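Local coordinates for flagellar hook-associated protein (Burkholderia pseudomallei, PDB 4UT1), which probably serves as a structural component of the bacterial flagellum, at the junction that joins the hook to the filament, at residues V455-G460 and G557-I562; T461-Q466 and S549-P554. All blocks are in the same frame, centred on the assembly; numbering follows the deposited sequence.

Contact 1: V455-G460 and G557-I562; sequences VATNSG and GDQFTI. With EDO (1,2-ethanediol), chain U.
N458 lays its side-chain amide against the backbone of Q559 and uses both ends of it. OD1 of N458 accepts from Q559 N at 2.9 Å, while ND2 of N458 donates to Q559 O at 2.8 Å, so the amide mimics the edge of a neighbouring strand and its rotation is fixed. The same ND2 sits over one face of the F560 ring, offset toward the rim. Q559 O also accepts a hydrogen bond from V455 N (3.1 Å), the two donors arriving from opposite faces of the carbonyl plane. Next to this, the carboxylate of D558 stacks on the N458 amide with the planes 23° apart and grips the loop beyond: G460 N reaches the syn lone pair of D558 OD2 at 2.8 Å, and S459 N meets OD1 of D558 on the syn side at 3.1 Å. CG2 of V455 packs on CB of Q559 (3.6 Å) and CG2 of T561 (3.7 Å). A type I turn from V455 to N458 presents the amide, and a water joins N458 OD1 to T457 OG1 and Q559 NE2. D558 OD2 also accepts from A555 N. Main-chain N-H groups of S459, G460 and A555 thus meet a buried carboxylate, which would probably favour its charged form.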
loop_
_atom_site.group_PDB
_atom_site.type_symbol
_atom_site.label_atom_id
_atom_site.label_comp_id
_atom_site.label_asym_id
_atom_site.label_seq_id
_atom_site.Cartn_x
_atom_site.Cartn_y
_atom_site.Cartn_z
ATOM N N VAL A 455 -28.847 10.788 -37.153
ATOM C CA VAL A 455 -29.128 10.216 -38.463
ATOM C C VAL A 455 -29.118 11.335 -39.507
ATOM O O VAL A 455 -29.667 12.411 -39.267
ATOM C CB VAL A 455 -30.495 9.476 -38.456
ATOM C CG1 VAL A 455 -30.882 9.001 -39.842
ATOM C CG2 VAL A 455 -30.445 8.302 -37.473
ATOM N N ALA A 456 -28.495 11.087 -40.655
ATOM C CA ALA A 456 -28.134 12.171 -41.571
ATOM C C ALA A 456 -29.342 12.853 -42.216
ATOM O O ALA A 456 -29.232 13.976 -42.699
ATOM C CB ALA A 456 -27.183 11.655 -42.653
ATOM N N THR A 457 -30.488 12.183 -42.189
ATOM C CA THR A 457 -31.729 12.743 -42.722
ATOM C C THR A 457 -32.438 13.673 -41.744
ATOM O O THR A 457 -33.436 14.273 -42.101
ATOM C CB THR A 457 -32.720 11.646 -43.122
ATOM O OG1 THR A 457 -32.839 10.691 -42.055
ATOM C CG2 THR A 457 -32.247 10.934 -44.390
ATOM N N ASN A 458 -31.945 13.782 -40.512
ATOM C CA ASN A 458 -32.520 14.730 -39.549
ATOM C C ASN A 458 -32.560 16.148 -40.098
ATOM O O ASN A 458 -31.661 16.552 -40.823
ATOM C CB ASN A 458 -31.734 14.707 -38.241
ATOM C CG ASN A 458 -31.955 13.434 -37.467
ATOM O OD1 ASN A 458 -32.748 12.583 -37.878
ATOM N ND2 ASN A 458 -31.250 13.285 -36.336
ATOM N N SER A 459 -33.605 16.896 -39.759
ATOM C CA SER A 459 -33.735 18.261 -40.234
ATOM C C SER A 459 -33.641 19.250 -39.081
ATOM O O SER A 459 -33.456 20.441 -39.293
ATOM C CB SER A 459 -35.055 18.443 -40.982
ATOM O OG SER A 459 -36.155 18.280 -40.102
ATOM N N GLY A 460 -33.763 18.757 -37.854
ATOM C CA GLY A 460 -33.766 19.642 -36.696
ATOM C C GLY A 460 -32.374 20.037 -36.226
ATOM O O GLY A 460 -31.405 19.874 -36.956
ATOM N N GLY A 557 -39.840 13.189 -35.826
ATOM C CA GLY A 557 -39.319 12.039 -36.546
ATOM C C GLY A 557 -37.800 11.932 -36.609
ATOM O O GLY A 557 -37.294 10.933 -37.110
ATOM N N ASP A 558 -37.083 12.941 -36.118
ATOM C CA ASP A 558 -35.610 12.920 -36.165
ATOM C C ASP A 558 -35.134 11.751 -35.312
ATOM O O ASP A 558 -35.837 11.324 -34.399
ATOM C CB ASP A 558 -34.995 14.248 -35.690
ATOM C CG ASP A 558 -34.878 15.283 -36.815
ATOM O OD1 ASP A 558 -35.212 14.956 -37.972
ATOM O OD2 ASP A 558 -34.436 16.414 -36.538
ATOM N N GLN A 559 -33.961 11.219 -35.635
ATOM C CA GLN A 559 -33.507 9.960 -35.055
ATOM C C GLN A 559 -32.063 10.041 -34.643
ATOM O O GLN A 559 -31.264 10.730 -35.275
ATOM C CB GLN A 559 -33.673 8.807 -36.051
ATOM C CG GLN A 559 -35.093 8.641 -36.615
ATOM C CD GLN A 559 -35.115 7.699 -37.799
ATOM O OE1 GLN A 559 -35.331 6.495 -37.642
ATOM N NE2 GLN A 559 -34.859 8.236 -38.995
ATOM N N PHE A 560 -31.738 9.298 -33.595
ATOM C CA PHE A 560 -30.384 9.235 -33.055
ATOM C C PHE A 560 -30.084 7.774 -32.761
ATOM O O PHE A 560 -30.897 7.079 -32.140
ATOM C CB PHE A 560 -30.273 10.125 -31.817
ATOM C CG PHE A 560 -30.778 11.513 -32.065
ATOM C CD1 PHE A 560 -32.128 11.803 -31.928
ATOM C CD2 PHE A 560 -29.924 12.499 -32.544
ATOM C CE1 PHE A 560 -32.618 13.074 -32.217
ATOM C CE2 PHE A 560 -30.400 13.775 -32.836
ATOM C CZ PHE A 560 -31.760 14.057 -32.671
ATOM N N THR A 561 -28.945 7.291 -33.250
ATOM C CA THR A 561 -28.621 5.875 -33.129
ATOM C C THR A 561 -27.585 5.632 -32.044
ATOM O O THR A 561 -26.808 6.527 -31.693
ATOM C CB THR A 561 -28.092 5.294 -34.448
ATOM O OG1 THR A 561 -26.904 6.003 -34.842
ATOM C CG2 THR A 561 -29.132 5.422 -35.542
ATOM N N ILE A 562 -27.614 4.415 -31.509
ATOM C CA ILE A 562 -26.664 3.947 -30.510
ATOM C C ILE A 562 -26.275 2.526 -30.875
ATOM O O ILE A 562 -27.130 1.669 -31.063
ATOM C CB ILE A 562 -27.246 3.972 -29.076
ATOM C CG1 ILE A 562 -27.520 5.407 -28.626
ATOM C CG2 ILE A 562 -26.275 3.322 -28.097
ATOM C CD1 ILE A 562 -28.362 5.496 -27.364
HETATM C C1 EDO U . -36.878 12.098 -39.798
HETATM O O1 EDO U . -36.309 11.371 -40.891
HETATM C C2 EDO U . -36.966 13.576 -40.117
HETATM O O2 EDO U . -37.596 14.275 -39.041
HETATM O O HOH W 1 -34.205 11.106 -39.810
#

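Contact 2: T461-Q466 and S549-P554; sequences TGVISQ and SLSGTP. With EDO (1,2-ethanediol), chain J.
S549, T461 and V463 have the most surface buried here, and each marks a different part of an antiparallel pairing. At one end S549 is held through its backbone: S465 N donates to S549 O at 2.8 Å, in the carbonyl plane, and S549 N donates a hydrogen bond to S465 OG at 3.0 Å. With chi1 of S465 at 65°, OG lies between its own backbone N and carbonyl carbon, where it can take the place of a main-chain acceptor; the hydroxyl of S549 itself turns to S528. In the middle V463 and S551 form a hydrogen-bonded pair, V463 N to S551 O at 2.9 Å and S551 N to V463 O at 3.0 Å, with both side chains on one sheet face. I464 and L550, the adjoining non-hydrogen-bonded pair, share the other face, where I464 CB lies 4.2 Å from L550 CD1. T461 ends the series much as S465 does. Its OG1 accepts from T553 N at 2.8 Å, while T461 N reaches T553 O from above the carbonyl plane. Strand 463-470 is the outermost of its sheet within this chain, paired with 546-551, which lies between it and 527-533; the I464 face turns toward strand 559-564 of the neighbouring sheet.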
loop_
_atom_site.group_PDB
_atom_site.type_symbol
_atom_site.label_atom_id
_atom_site.label_comp_id
_atom_site.label_asym_id
_atom_site.label_seq_id
_atom_site.Cartn_x
_atom_site.Cartn_y
_atom_site.Cartn_z
ATOM N N THR A 461 -32.284 20.565 -35.006
ATOM C CA THR A 461 -31.024 21.013 -34.438
ATOM C C THR A 461 -30.559 20.104 -33.307
ATOM O O THR A 461 -29.755 20.515 -32.475
ATOM C CB THR A 461 -31.132 22.447 -33.885
ATOM O OG1 THR A 461 -32.164 22.501 -32.888
ATOM C CG2 THR A 461 -31.445 23.444 -35.013
ATOM N N GLY A 462 -31.098 18.888 -33.260
ATOM C CA GLY A 462 -30.717 17.940 -32.222
ATOM C C GLY A 462 -29.270 17.534 -32.403
ATOM O O GLY A 462 -28.839 17.254 -33.524
ATOM N N VAL A 463 -28.526 17.484 -31.307
ATOM C CA VAL A 463 -27.121 17.076 -31.352
ATOM C C VAL A 463 -26.852 16.093 -30.217
ATOM O O VAL A 463 -27.083 16.402 -29.049
ATOM C CB VAL A 463 -26.173 18.264 -31.237
ATOM C CG1 VAL A 463 -26.257 19.161 -32.494
ATOM C CG2 VAL A 463 -26.496 19.062 -30.017
ATOM N N ILE A 464 -26.389 14.903 -30.564
ATOM C CA ILE A 464 -26.155 13.885 -29.547
ATOM C C ILE A 464 -24.644 13.710 -29.358
ATOM O O ILE A 464 -23.873 13.862 -30.310
ATOM C CB ILE A 464 -26.828 12.546 -29.920
ATOM C CG1 ILE A 464 -26.838 11.570 -28.725
ATOM C CG2 ILE A 464 -26.189 11.917 -31.159
ATOM C CD1 ILE A 464 -27.817 10.411 -28.919
ATOM N N SER A 465 -24.222 13.418 -28.133
ATOM C CA SER A 465 -22.804 13.160 -27.881
ATOM C C SER A 465 -22.416 11.817 -28.502
ATOM O O SER A 465 -23.269 11.084 -28.977
ATOM C CB SER A 465 -22.503 13.189 -26.380
ATOM O OG SER A 465 -23.151 12.131 -25.690
ATOM N N GLN A 466 -21.129 11.483 -28.510
ATOM C CA GLN A 466 -20.719 10.263 -29.187
ATOM C C GLN A 466 -20.935 9.051 -28.298
ATOM O O GLN A 466 -20.901 7.908 -28.758
ATOM C CB GLN A 466 -19.251 10.375 -29.633
ATOM C CG GLN A 466 -19.070 11.484 -30.674
ATOM C CD GLN A 466 -17.748 11.401 -31.407
ATOM O OE1 GLN A 466 -17.710 11.369 -32.643
ATOM N NE2 GLN A 466 -16.658 11.375 -30.657
ATOM N N SER A 549 -25.738 12.199 -24.264
ATOM C CA SER A 549 -26.351 13.501 -24.012
ATOM C C SER A 549 -26.947 14.057 -25.294
ATOM O O SER A 549 -26.317 14.000 -26.342
ATOM C CB SER A 549 -25.335 14.497 -23.445
ATOM O OG SER A 549 -24.889 14.083 -22.168
ATOM N N LEU A 550 -28.160 14.585 -25.192
ATOM C CA LEU A 550 -28.834 15.238 -26.315
ATOM C C LEU A 550 -29.116 16.697 -25.981
ATOM O O LEU A 550 -29.567 17.017 -24.883
ATOM C CB LEU A 550 -30.133 14.512 -26.657
ATOM C CG LEU A 550 -30.986 15.029 -27.822
ATOM C CD1 LEU A 550 -30.258 14.871 -29.157
ATOM C CD2 LEU A 550 -32.322 14.299 -27.823
ATOM N N SER A 551 -28.834 17.587 -26.923
ATOM C CA SER A 551 -29.194 18.983 -26.754
ATOM C C SER A 551 -29.814 19.451 -28.061
ATOM O O SER A 551 -29.840 18.707 -29.036
ATOM C CB SER A 551 -27.981 19.833 -26.379
ATOM O OG SER A 551 -27.056 19.876 -27.442
ATOM N N GLY A 552 -30.319 20.677 -28.079
ATOM C CA GLY A 552 -30.948 21.201 -29.278
ATOM C C GLY A 552 -32.382 20.737 -29.475
ATOM O O GLY A 552 -32.973 20.076 -28.608
ATOM N N THR A 553 -32.936 21.079 -30.637
ATOM C CA THR A 553 -34.335 20.799 -30.934
ATOM C C THR A 553 -34.483 19.880 -32.140
ATOM O O THR A 553 -34.452 20.347 -33.289
ATOM C CB THR A 553 -35.106 22.103 -31.195
ATOM O OG1 THR A 553 -34.951 22.978 -30.070
ATOM C CG2 THR A 553 -36.590 21.827 -31.425
ATOM N N PRO A 554 -34.657 18.570 -31.892
ATOM C CA PRO A 554 -34.901 17.673 -33.024
ATOM C C PRO A 554 -36.237 18.023 -33.688
ATOM O O PRO A 554 -37.136 18.502 -33.000
ATOM C CB PRO A 554 -34.961 16.282 -32.379
ATOM C CG PRO A 554 -34.480 16.463 -30.940
ATOM C CD PRO A 554 -34.806 17.880 -30.596
HETATM C C1 EDO J . -15.879 8.161 -33.641
HETATM O O1 EDO J . -17.006 9.056 -33.564
HETATM C C2 EDO J . -16.376 6.756 -33.965
HETATM O O2 EDO J . -15.340 6.005 -34.602
HETATM O O HOH W 2 -25.551 17.381 -26.468
#

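How the contacts relate
Contacts 1 and 2 lie about 9 Å apart, centre to centre, and the chain runs from one to the other directly on one side, G460 into T461, and after two residues on the other, between P554 and G557. Contact 2 thus falls within the span of chain that contact 1 brackets. Contact 1 joins the loop after strand 450-454 to the start of strand 559-564 of one antiparallel sheet in the D3 domain; contact 2 pairs two strands of another. F560 of strand 559-564 packs against that neighbouring sheet: CE2 of F560 lies 3.8 Å from L550 CD1, CB of F560 3.8 Å from I464 CD1 and CZ of F560 3.9 Å from P554 CB.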